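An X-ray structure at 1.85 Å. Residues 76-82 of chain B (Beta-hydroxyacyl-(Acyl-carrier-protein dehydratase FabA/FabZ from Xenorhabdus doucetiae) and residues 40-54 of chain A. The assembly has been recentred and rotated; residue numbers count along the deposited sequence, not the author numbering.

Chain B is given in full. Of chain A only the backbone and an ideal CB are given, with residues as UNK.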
# COMPACT_ATOMS: atom_id res chain seq x y z
N GLY B 76 1.72 -10.93 0.80
CA GLY B 76 2.68 -10.24 1.65
C GLY B 76 2.84 -8.75 1.42
O GLY B 76 3.10 -8.01 2.36
N TRP B 77 2.69 -8.33 0.17
CA TRP B 77 2.82 -6.91 -0.19
C TRP B 77 1.78 -5.98 0.43
O TRP B 77 2.04 -4.77 0.58
CB TRP B 77 2.90 -6.72 -1.71
CG TRP B 77 1.75 -7.24 -2.52
CD1 TRP B 77 0.59 -6.59 -2.82
CD2 TRP B 77 1.69 -8.50 -3.21
NE1 TRP B 77 -0.20 -7.37 -3.61
CE2 TRP B 77 0.45 -8.55 -3.87
CE3 TRP B 77 2.55 -9.60 -3.30
CZ2 TRP B 77 0.04 -9.65 -4.64
CZ3 TRP B 77 2.15 -10.71 -4.07
CH2 TRP B 77 0.91 -10.72 -4.73
N PHE B 78 0.64 -6.52 0.84
CA PHE B 78 -0.34 -5.74 1.63
C PHE B 78 0.17 -5.27 3.01
O PHE B 78 -0.46 -4.42 3.64
CB PHE B 78 -1.67 -6.49 1.77
CG PHE B 78 -2.48 -6.49 0.51
CD1 PHE B 78 -3.36 -5.46 0.25
CD2 PHE B 78 -2.30 -7.49 -0.45
CE1 PHE B 78 -4.08 -5.44 -0.94
CE2 PHE B 78 -3.02 -7.47 -1.63
CZ PHE B 78 -3.91 -6.44 -1.88
N ALA B 79 1.29 -5.83 3.48
CA ALA B 79 2.00 -5.31 4.65
C ALA B 79 2.23 -3.79 4.61
O ALA B 79 2.08 -3.11 5.63
CB ALA B 79 3.33 -6.04 4.83
N ILE B 80 2.59 -3.25 3.44
CA ILE B 80 2.82 -1.81 3.34
C ILE B 80 1.56 -0.99 3.59
O ILE B 80 1.64 0.07 4.23
CB ILE B 80 3.48 -1.37 2.01
CG1 ILE B 80 2.65 -1.73 0.78
CG2 ILE B 80 4.87 -1.97 1.91
CD1 ILE B 80 2.29 -0.55 -0.10
N GLU B 81 0.41 -1.49 3.14
CA GLU B 81 -0.87 -0.81 3.34
C GLU B 81 -1.37 -0.92 4.78
O GLU B 81 -1.94 0.02 5.31
CB GLU B 81 -1.95 -1.34 2.38
CG GLU B 81 -3.29 -0.60 2.43
CD GLU B 81 -3.21 0.88 2.05
OE1 GLU B 81 -2.22 1.29 1.43
OE2 GLU B 81 -4.16 1.64 2.36
N MET B 82 -1.18 -2.08 5.40
CA MET B 82 -1.52 -2.23 6.81
C MET B 82 -0.61 -1.32 7.68
O MET B 82 -1.09 -0.63 8.57
CB MET B 82 -1.45 -3.70 7.25
CG MET B 82 -2.52 -4.59 6.60
SD MET B 82 -2.45 -6.30 7.18
CE MET B 82 -1.01 -6.85 6.28
N UNK A 40 -4.43 3.80 -4.33
CA UNK A 40 -3.47 3.43 -3.29
C UNK A 40 -2.14 2.91 -3.85
O UNK A 40 -2.12 2.26 -4.91
CB UNK A 40 -4.09 2.37 -2.38
N UNK A 41 -1.05 3.20 -3.13
CA UNK A 41 0.29 2.70 -3.46
C UNK A 41 0.35 1.18 -3.55
O UNK A 41 1.01 0.63 -4.43
CB UNK A 41 1.30 3.19 -2.42
N UNK A 42 -0.36 0.51 -2.64
CA UNK A 42 -0.44 -0.96 -2.65
C UNK A 42 -1.09 -1.55 -3.92
O UNK A 42 -0.72 -2.65 -4.32
CB UNK A 42 -1.23 -1.43 -1.42
N UNK A 43 -2.04 -0.84 -4.53
CA UNK A 43 -2.67 -1.31 -5.76
C UNK A 43 -1.68 -1.35 -6.91
O UNK A 43 -1.71 -2.27 -7.73
CB UNK A 43 -3.86 -0.42 -6.13
N UNK A 44 -0.79 -0.35 -6.94
CA UNK A 44 0.28 -0.27 -7.94
C UNK A 44 1.26 -1.44 -7.78
O UNK A 44 1.72 -2.00 -8.78
CB UNK A 44 1.02 1.06 -7.82
N UNK A 45 1.54 -1.82 -6.55
CA UNK A 45 2.38 -2.99 -6.26
C UNK A 45 1.64 -4.28 -6.64
O UNK A 45 2.23 -5.19 -7.24
CB UNK A 45 2.77 -3.02 -4.78
N UNK A 46 0.34 -4.32 -6.32
CA UNK A 46 -0.52 -5.48 -6.59
C UNK A 46 -0.48 -5.86 -8.08
O UNK A 46 -0.29 -7.03 -8.41
CB UNK A 46 -1.96 -5.18 -6.16
N UNK A 47 -0.61 -4.88 -8.98
CA UNK A 47 -0.62 -5.14 -10.42
C UNK A 47 0.76 -5.53 -10.96
O UNK A 47 0.87 -6.42 -11.79
CB UNK A 47 -1.13 -3.90 -11.16
N UNK A 48 1.81 -4.88 -10.46
CA UNK A 48 3.18 -5.31 -10.76
C UNK A 48 3.35 -6.80 -10.46
O UNK A 48 3.83 -7.55 -11.31
CB UNK A 48 4.19 -4.49 -9.96
N UNK A 49 2.89 -7.23 -9.30
CA UNK A 49 2.96 -8.65 -8.94
C UNK A 49 2.11 -9.57 -9.84
O UNK A 49 2.52 -10.69 -10.12
CB UNK A 49 2.51 -8.82 -7.49
N UNK A 50 0.94 -9.09 -10.28
CA UNK A 50 0.07 -9.87 -11.18
C UNK A 50 0.72 -10.11 -12.53
O UNK A 50 0.75 -11.24 -13.02
CB UNK A 50 -1.27 -9.16 -11.38
N UNK A 51 1.23 -9.05 -13.15
CA UNK A 51 1.91 -9.17 -14.43
C UNK A 51 3.25 -9.90 -14.31
O UNK A 51 3.62 -10.68 -15.21
CB UNK A 51 2.13 -7.78 -15.03
N UNK A 52 3.95 -9.70 -13.20
CA UNK A 52 5.21 -10.41 -12.94
C UNK A 52 5.00 -11.93 -12.84
O UNK A 52 5.62 -12.70 -13.57
CB UNK A 52 5.85 -9.89 -11.65
N UNK A 53 4.09 -12.33 -11.95
CA UNK A 53 3.78 -13.74 -11.72
C UNK A 53 3.06 -14.44 -12.89
O UNK A 53 3.09 -15.67 -12.96
CB UNK A 53 2.92 -13.86 -10.46
N UNK A 54 2.43 -13.69 -13.80
CA UNK A 54 1.76 -14.27 -14.98
C UNK A 54 2.58 -14.22 -16.28
O UNK A 54 2.47 -15.14 -17.09
CB UNK A 54 0.44 -13.54 -15.21

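Position 40 lies just before a helix, with phi/psi of -59/147°, and its ideal CB points toward chain B, 4.4 Å from Glu B81 OE1. Serine, threonine, aspartate or proline would suit such an N-cap, an acid less well so near a carboxylate. The residue is Pro A40, whose fixed phi matches the backbone. Position 41 opens the helix; its CA-to-CB bond points sideways, and the ideal CB is 4.5 Å from Ile B80 CD1, so a small residue would be enough. It is Gly A41; its backbone C is 4.3 Å from Ile B80 CD1.

The CA-to-CB bond of 42 points toward chain B. Its ideal CB is 3.9 Å from both Ile B80 CD1 and Glu B81 CB, and the ring of Phe B78 lies just beyond, so a compact apolar side chain such as valine, alanine or isoleucine is expected. The residue is Val A42: its CG2 sits over one face of the Phe B78 ring, 4.2 Å from the ring centroid, while its CG1 comes within 3.8 Å of Glu B81 OE1.

Positions 43 and 44 find nothing of this stretch of chain B near their ideal CB atoms; they are Ala A43 and Gln A44. One turn on from 41, position 45 points toward chain B, between Trp B77 and Ile B80, where an aliphatic chain of medium length would fit. Ile A45 reaches both, with CD1 3.5 Å from Ile B80 CD1 and CG2 3.7 Å from Trp B77 CB.

At position 46 the CB direction is sideways, but the ideal CB is only 3.8 Å from Trp B77 NE1, an indole donor in need of an acceptor. Aspartate, asparagine or perhaps serine could answer it. Asp A46 does so: Trp B77 NE1 donates a hydrogen bond to Asp A46 OD1 at 2.8 Å.

Positions 47 and 48 lie off the contact and hold Trp A47 and Val A48. Position 49 points at the indole, its ideal CB 3.7 Å from Trp B77 CH2; a flexible apolar chain, methionine or leucine, could cover that surface. Met A49 places CG over one face, 3.7 Å from the centroid of the six-membered ring of Trp B77.

At the far end, nothing of this stretch of chain B lies within 5.5 Å of the ideal CB atoms of 50, 51, 52 and 54: His A50, Tyr A51, Ala A52 and Thr A54. Position 53 points toward chain B from farther off, favouring a long side chain; Gln A53 brings OE1 to 4.1 Å from Trp B77 CH2.

Chain A 40-54: PGVAQIDWVMHYAQT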
# COMPACT_ATOMS: atom_id res chain seq x y z
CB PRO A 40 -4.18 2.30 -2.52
CG PRO A 40 -5.63 2.47 -2.82
CD PRO A 40 -5.68 3.02 -4.21
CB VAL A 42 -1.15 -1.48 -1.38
CG1 VAL A 42 -2.66 -1.23 -1.41
CG2 VAL A 42 -0.85 -2.96 -1.17
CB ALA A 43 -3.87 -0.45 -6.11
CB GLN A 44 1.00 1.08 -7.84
CG GLN A 44 0.10 2.29 -8.15
CD GLN A 44 0.80 3.61 -7.88
OE1 GLN A 44 1.88 3.87 -8.39
NE2 GLN A 44 0.17 4.47 -7.07
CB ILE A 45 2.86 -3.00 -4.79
CG1 ILE A 45 3.78 -1.80 -4.54
CG2 ILE A 45 3.62 -4.28 -4.46
CD1 ILE A 45 3.83 -1.37 -3.10
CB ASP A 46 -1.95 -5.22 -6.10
CG ASP A 46 -2.80 -6.48 -6.05
OD1 ASP A 46 -2.53 -7.36 -5.21
OD2 ASP A 46 -3.76 -6.59 -6.84
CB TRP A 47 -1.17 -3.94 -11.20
CG TRP A 47 -2.53 -3.50 -10.73
CD1 TRP A 47 -3.49 -4.26 -10.12
CD2 TRP A 47 -3.08 -2.18 -10.86
NE1 TRP A 47 -4.59 -3.50 -9.84
CE2 TRP A 47 -4.38 -2.22 -10.28
CE3 TRP A 47 -2.61 -0.98 -11.39
CZ2 TRP A 47 -5.21 -1.09 -10.23
CZ3 TRP A 47 -3.44 0.15 -11.33
CH2 TRP A 47 -4.71 0.08 -10.75
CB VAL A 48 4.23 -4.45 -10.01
CG1 VAL A 48 5.61 -5.09 -10.05
CG2 VAL A 48 4.29 -3.06 -10.63
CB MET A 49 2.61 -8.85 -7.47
CG MET A 49 3.59 -8.19 -6.52
SD MET A 49 5.27 -8.83 -6.58
CE MET A 49 4.96 -10.59 -6.57
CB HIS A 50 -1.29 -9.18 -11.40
CG HIS A 50 -2.10 -9.79 -12.50
ND1 HIS A 50 -2.70 -11.03 -12.39
CD2 HIS A 50 -2.39 -9.35 -13.75
CE1 HIS A 50 -3.33 -11.31 -13.51
NE2 HIS A 50 -3.16 -10.31 -14.35
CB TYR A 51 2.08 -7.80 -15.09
CG TYR A 51 0.76 -7.24 -15.59
CD1 TYR A 51 0.12 -7.82 -16.69
CD2 TYR A 51 0.16 -6.14 -14.98
CE1 TYR A 51 -1.09 -7.32 -17.15
CE2 TYR A 51 -1.05 -5.64 -15.44
CZ TYR A 51 -1.67 -6.23 -16.52
OH TYR A 51 -2.87 -5.74 -16.99
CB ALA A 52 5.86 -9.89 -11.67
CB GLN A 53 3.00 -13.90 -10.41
CG GLN A 53 3.80 -13.51 -9.17
CD GLN A 53 3.04 -13.69 -7.87
OE1 GLN A 53 1.86 -13.35 -7.77
NE2 GLN A 53 3.72 -14.22 -6.86
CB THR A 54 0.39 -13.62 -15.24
OG1 THR A 54 0.53 -12.21 -15.47
CG2 THR A 54 -0.55 -13.87 -14.06
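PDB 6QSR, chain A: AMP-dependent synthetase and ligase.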